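Local atomic coordinates of endoglucanase (Thermotoga maritima, PDB entry 1VHO), a protein that is probably a metal-dependent aminopeptidase of the peptidase M42 family, expected to bind two divalent cations per subunit. Residues S237-G249 with E313-R325. Sequence-based numbering, arbitrary orientation.
Sequences SDHIELGKGPVIG and EMVDPRDVEELAR. With SO4 (sulfate ion), chain D.
The backbone amides of G243 and G245 are both held by the buried carboxylate of D319, in the first turn of helix 317-333. Its two oxygens divide the work: D319 OD2 takes G243 N on its syn side (2.8 Å, 164° at the hydrogen), while D319 OD1 receives G245 N from above the carboxylate plane, also at 2.8 Å but by a more bent bond (137°). With CG anti to the carbonyl carbon (chi1 -71°), the group faces the type II turn E241-K244, where G243 has backbone angles suited to glycine. Beside it, D316 caps the helix, its OD1 accepting R318 N. R318 also grips D316 side-on in a salt bridge, NE to OD1 and R318 NH2 to D316 OD2 (2.6 Å), the oxygens near the guanidinium plane. Replacing D316 by an alanine is likely to leave R318 N without its capping acceptor and the guanidinium without its mate, free to turn away from G243. Apolar contacts flank the carboxylates: L242 CD1 meets CG of selenomethionine M314 at 3.6 Å, the chains crossing at about a right angle, and P246 and L323 slide past each other in opposite directions. Carboxylate-to-amide bonds thus anchor the loop entering strand 247-249 of the mixed eight-stranded sheet to the helix start, whose dipole probably helps stabilise the buried negative charge.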
loop_
_atom_site.group_PDB
_atom_site.type_symbol
_atom_site.label_atom_id
_atom_site.label_comp_id
_atom_site.label_asym_id
_atom_site.label_seq_id
_atom_site.Cartn_x
_atom_site.Cartn_y
_atom_site.Cartn_z
ATOM N N SER A 237 5.137 21.859 12.184
ATOM C CA SER A 237 3.698 22.172 12.229
ATOM C C SER A 237 2.944 21.375 11.159
ATOM O O SER A 237 3.468 21.217 10.063
ATOM C CB SER A 237 3.634 23.684 11.991
ATOM O OG SER A 237 2.369 24.201 11.784
ATOM N N ASP A 238 1.825 20.765 11.453
ATOM C CA ASP A 238 1.013 19.998 10.513
ATOM C C ASP A 238 0.519 20.940 9.407
ATOM O O ASP A 238 -0.046 21.997 9.713
ATOM C CB ASP A 238 -0.180 19.362 11.196
ATOM C CG ASP A 238 0.040 18.072 11.944
ATOM O OD1 ASP A 238 1.186 17.642 12.196
ATOM O OD2 ASP A 238 -0.975 17.409 12.292
ATOM N N HIS A 239 0.698 20.590 8.135
ATOM C CA HIS A 239 0.249 21.448 7.061
ATOM C C HIS A 239 -0.219 20.658 5.833
ATOM O O HIS A 239 -0.783 21.227 4.892
ATOM C CB HIS A 239 1.374 22.425 6.677
ATOM C CG HIS A 239 2.609 21.736 6.168
ATOM N ND1 HIS A 239 3.561 21.162 6.961
ATOM C CD2 HIS A 239 2.974 21.478 4.889
ATOM C CE1 HIS A 239 4.475 20.564 6.199
ATOM N NE2 HIS A 239 4.153 20.762 4.945
ATOM N N ILE A 240 -0.055 19.351 5.831
ATOM C CA ILE A 240 -0.486 18.569 4.658
ATOM C C ILE A 240 -1.983 18.489 4.556
ATOM O O ILE A 240 -2.693 18.242 5.545
ATOM C CB ILE A 240 0.135 17.149 4.713
ATOM C CG1 ILE A 240 1.670 17.234 4.711
ATOM C CG2 ILE A 240 -0.375 16.306 3.546
ATOM C CD1 ILE A 240 2.276 17.897 3.507
ATOM N N GLU A 241 -2.522 18.630 3.336
ATOM C CA GLU A 241 -3.944 18.540 3.093
ATOM C C GLU A 241 -4.241 17.598 1.902
ATOM O O GLU A 241 -3.457 17.581 0.946
ATOM C CB GLU A 241 -4.555 19.896 2.692
ATOM C CG GLU A 241 -4.384 21.026 3.700
ATOM C CD GLU A 241 -5.086 22.286 3.229
ATOM O OE1 GLU A 241 -6.272 22.240 2.835
ATOM O OE2 GLU A 241 -4.447 23.359 3.194
ATOM N N LEU A 242 -5.353 16.878 2.009
ATOM C CA LEU A 242 -5.745 16.030 0.868
ATOM C C LEU A 242 -6.077 16.980 -0.298
ATOM O O LEU A 242 -6.730 18.005 -0.046
ATOM C CB LEU A 242 -7.063 15.306 1.188
ATOM C CG LEU A 242 -7.027 14.331 2.379
ATOM C CD1 LEU A 242 -8.200 13.335 2.319
ATOM C CD2 LEU A 242 -5.731 13.552 2.383
ATOM N N GLY A 243 -5.731 16.627 -1.526
ATOM C CA GLY A 243 -6.060 17.482 -2.646
ATOM C C GLY A 243 -5.039 18.552 -2.979
ATOM O O GLY A 243 -5.205 19.167 -4.068
ATOM N N LYS A 244 -4.015 18.786 -2.156
ATOM C CA LYS A 244 -3.020 19.802 -2.505
ATOM C C LYS A 244 -1.805 19.185 -3.182
ATOM O O LYS A 244 -0.764 19.856 -3.342
ATOM C CB LYS A 244 -2.555 20.654 -1.322
ATOM C CG LYS A 244 -3.616 21.502 -0.678
ATOM C CD LYS A 244 -4.077 22.684 -1.464
ATOM C CE LYS A 244 -4.830 23.676 -0.558
ATOM N NZ LYS A 244 -4.112 23.852 0.745
ATOM N N GLY A 245 -1.885 17.892 -3.564
ATOM C CA GLY A 245 -0.791 17.251 -4.288
ATOM C C GLY A 245 0.078 16.279 -3.528
ATOM O O GLY A 245 0.075 16.172 -2.278
ATOM N N PRO A 246 0.901 15.522 -4.266
ATOM C CA PRO A 246 1.825 14.571 -3.716
ATOM C C PRO A 246 2.882 15.325 -2.888
ATOM O O PRO A 246 3.124 16.530 -3.105
ATOM C CB PRO A 246 2.429 13.830 -4.877
ATOM C CG PRO A 246 2.201 14.705 -6.063
ATOM C CD PRO A 246 0.990 15.550 -5.763
ATOM N N VAL A 247 3.373 14.611 -1.901
ATOM C CA VAL A 247 4.287 15.193 -0.924
ATOM C C VAL A 247 5.720 14.738 -1.108
ATOM O O VAL A 247 6.099 13.563 -0.990
ATOM C CB VAL A 247 3.840 14.802 0.505
ATOM C CG1 VAL A 247 4.686 15.572 1.536
ATOM C CG2 VAL A 247 2.354 15.071 0.720
ATOM N N ILE A 248 6.570 15.732 -1.452
ATOM C CA ILE A 248 7.968 15.421 -1.684
ATOM C C ILE A 248 8.704 15.269 -0.355
ATOM O O ILE A 248 8.662 16.247 0.417
ATOM C CB ILE A 248 8.633 16.638 -2.435
ATOM C CG1 ILE A 248 7.916 16.839 -3.781
ATOM C CG2 ILE A 248 10.118 16.371 -2.580
ATOM C CD1 ILE A 248 7.945 15.562 -4.635
ATOM N N GLY A 249 9.336 14.149 -0.117
ATOM C CA GLY A 249 10.143 13.913 1.083
ATOM C C GLY A 249 11.479 14.651 0.904
ATOM O O GLY A 249 12.144 14.569 -0.133
ATOM N N GLU A 313 -9.362 4.775 6.131
ATOM C CA GLU A 313 -8.351 5.723 5.646
ATOM C C GLU A 313 -9.001 6.516 4.511
ATOM O O GLU A 313 -9.783 5.930 3.785
ATOM C CB GLU A 313 -7.119 4.986 5.087
ATOM C CG GLU A 313 -6.418 4.284 6.303
ATOM C CD GLU A 313 -5.217 3.471 5.856
ATOM O OE1 GLU A 313 -5.204 2.986 4.722
ATOM O OE2 GLU A 313 -4.286 3.285 6.689
HETATM N N MSE A 314 -8.547 7.733 4.277
HETATM C CA MSE A 314 -9.157 8.541 3.218
HETATM C C MSE A 314 -8.098 9.181 2.338
HETATM O O MSE A 314 -7.094 9.688 2.859
HETATM C CB MSE A 314 -9.961 9.685 3.916
HETATM C CG MSE A 314 -10.578 10.630 2.856
HETATM SE SE MSE A 314 -11.437 12.111 3.761
HETATM C CE MSE A 314 -12.984 11.229 4.451
ATOM N N VAL A 315 -8.237 9.045 1.030
ATOM C CA VAL A 315 -7.275 9.666 0.107
ATOM C C VAL A 315 -8.092 10.450 -0.951
ATOM O O VAL A 315 -9.296 10.183 -1.161
ATOM C CB VAL A 315 -6.398 8.666 -0.649
ATOM C CG1 VAL A 315 -5.489 7.901 0.340
ATOM C CG2 VAL A 315 -7.254 7.682 -1.449
ATOM N N ASP A 316 -7.399 11.387 -1.596
ATOM C CA ASP A 316 -8.019 12.141 -2.689
ATOM C C ASP A 316 -7.523 11.555 -3.990
ATOM O O ASP A 316 -6.319 11.624 -4.296
ATOM C CB ASP A 316 -7.531 13.625 -2.571
ATOM C CG ASP A 316 -8.329 14.524 -3.500
ATOM O OD1 ASP A 316 -8.554 14.106 -4.658
ATOM O OD2 ASP A 316 -8.792 15.601 -3.060
ATOM N N PRO A 317 -8.360 10.983 -4.858
ATOM C CA PRO A 317 -7.946 10.412 -6.115
ATOM C C PRO A 317 -7.207 11.374 -7.013
ATOM O O PRO A 317 -6.389 10.922 -7.831
ATOM C CB PRO A 317 -9.217 9.866 -6.762
ATOM C CG PRO A 317 -10.250 9.890 -5.703
ATOM C CD PRO A 317 -9.834 10.866 -4.625
ATOM N N ARG A 318 -7.432 12.705 -6.853
ATOM C CA ARG A 318 -6.665 13.637 -7.687
ATOM C C ARG A 318 -5.197 13.650 -7.304
ATOM O O ARG A 318 -4.348 13.901 -8.188
ATOM C CB ARG A 318 -7.222 15.063 -7.591
ATOM C CG ARG A 318 -8.671 15.214 -8.043
ATOM C CD ARG A 318 -9.143 16.626 -7.665
ATOM N NE ARG A 318 -9.206 16.722 -6.190
ATOM C CZ ARG A 318 -9.456 17.837 -5.537
ATOM N NH1 ARG A 318 -9.667 18.973 -6.230
ATOM N NH2 ARG A 318 -9.502 17.867 -4.235
ATOM N N ASP A 319 -4.836 13.479 -6.013
ATOM C CA ASP A 319 -3.436 13.443 -5.641
ATOM C C ASP A 319 -2.778 12.216 -6.277
ATOM O O ASP A 319 -1.591 12.198 -6.656
ATOM C CB ASP A 319 -3.257 13.325 -4.096
ATOM C CG ASP A 319 -3.642 14.611 -3.382
ATOM O OD1 ASP A 319 -3.553 15.736 -3.978
ATOM O OD2 ASP A 319 -4.050 14.501 -2.211
ATOM N N VAL A 320 -3.562 11.104 -6.284
ATOM C CA VAL A 320 -3.068 9.871 -6.887
ATOM C C VAL A 320 -2.779 10.049 -8.363
ATOM O O VAL A 320 -1.739 9.623 -8.902
ATOM C CB VAL A 320 -4.076 8.718 -6.612
ATOM C CG1 VAL A 320 -3.757 7.487 -7.465
ATOM C CG2 VAL A 320 -3.949 8.339 -5.126
ATOM N N GLU A 321 -3.754 10.622 -9.097
ATOM C CA GLU A 321 -3.547 10.829 -10.529
ATOM C C GLU A 321 -2.434 11.818 -10.825
ATOM O O GLU A 321 -1.685 11.608 -11.768
ATOM C CB GLU A 321 -4.820 11.421 -11.175
ATOM C CG GLU A 321 -6.073 10.674 -10.853
ATOM C CD GLU A 321 -7.264 11.156 -11.692
ATOM O OE1 GLU A 321 -7.622 12.344 -11.567
ATOM O OE2 GLU A 321 -7.758 10.300 -12.432
ATOM N N GLU A 322 -2.390 12.948 -10.080
ATOM C CA GLU A 322 -1.318 13.919 -10.325
ATOM C C GLU A 322 0.044 13.334 -10.036
ATOM O O GLU A 322 0.991 13.612 -10.764
ATOM C CB GLU A 322 -1.532 15.240 -9.558
ATOM C CG GLU A 322 -2.712 16.036 -10.152
ATOM C CD GLU A 322 -2.364 16.617 -11.521
ATOM O OE1 GLU A 322 -2.629 15.971 -12.551
ATOM O OE2 GLU A 322 -1.758 17.698 -11.613
ATOM N N LEU A 323 0.182 12.477 -9.001
ATOM C CA LEU A 323 1.481 11.838 -8.780
ATOM C C LEU A 323 1.832 10.969 -9.975
ATOM O O LEU A 323 2.990 10.890 -10.442
ATOM C CB LEU A 323 1.490 11.060 -7.446
ATOM C CG LEU A 323 2.811 10.351 -7.130
ATOM C CD1 LEU A 323 4.013 11.283 -7.390
ATOM C CD2 LEU A 323 2.895 9.832 -5.700
ATOM N N ALA A 324 0.846 10.142 -10.442
ATOM C CA ALA A 324 1.178 9.287 -11.588
ATOM C C ALA A 324 1.535 10.144 -12.833
ATOM O O ALA A 324 2.418 9.765 -13.588
ATOM C CB ALA A 324 -0.064 8.443 -11.919
ATOM N N ARG A 325 0.843 11.256 -13.020
ATOM C CA ARG A 325 1.152 12.146 -14.157
ATOM C C ARG A 325 2.580 12.634 -14.032
ATOM O O ARG A 325 3.377 12.607 -14.979
ATOM C CB ARG A 325 0.145 13.337 -14.199
ATOM C CG ARG A 325 0.345 14.237 -15.439
ATOM C CD ARG A 325 -0.847 15.160 -15.644
ATOM N NE ARG A 325 -0.896 16.305 -14.723
ATOM C CZ ARG A 325 -0.263 17.458 -14.944
ATOM N NH1 ARG A 325 0.484 17.665 -16.044
ATOM N NH2 ARG A 325 -0.366 18.431 -14.054
HETATM S S SO4 D . 0.955 17.588 -19.429
HETATM O O1 SO4 D . -0.385 18.264 -19.643
HETATM O O2 SO4 D . 1.866 18.642 -18.881
HETATM O O3 SO4 D . 0.774 16.439 -18.498
HETATM O O4 SO4 D . 1.459 17.113 -20.759
#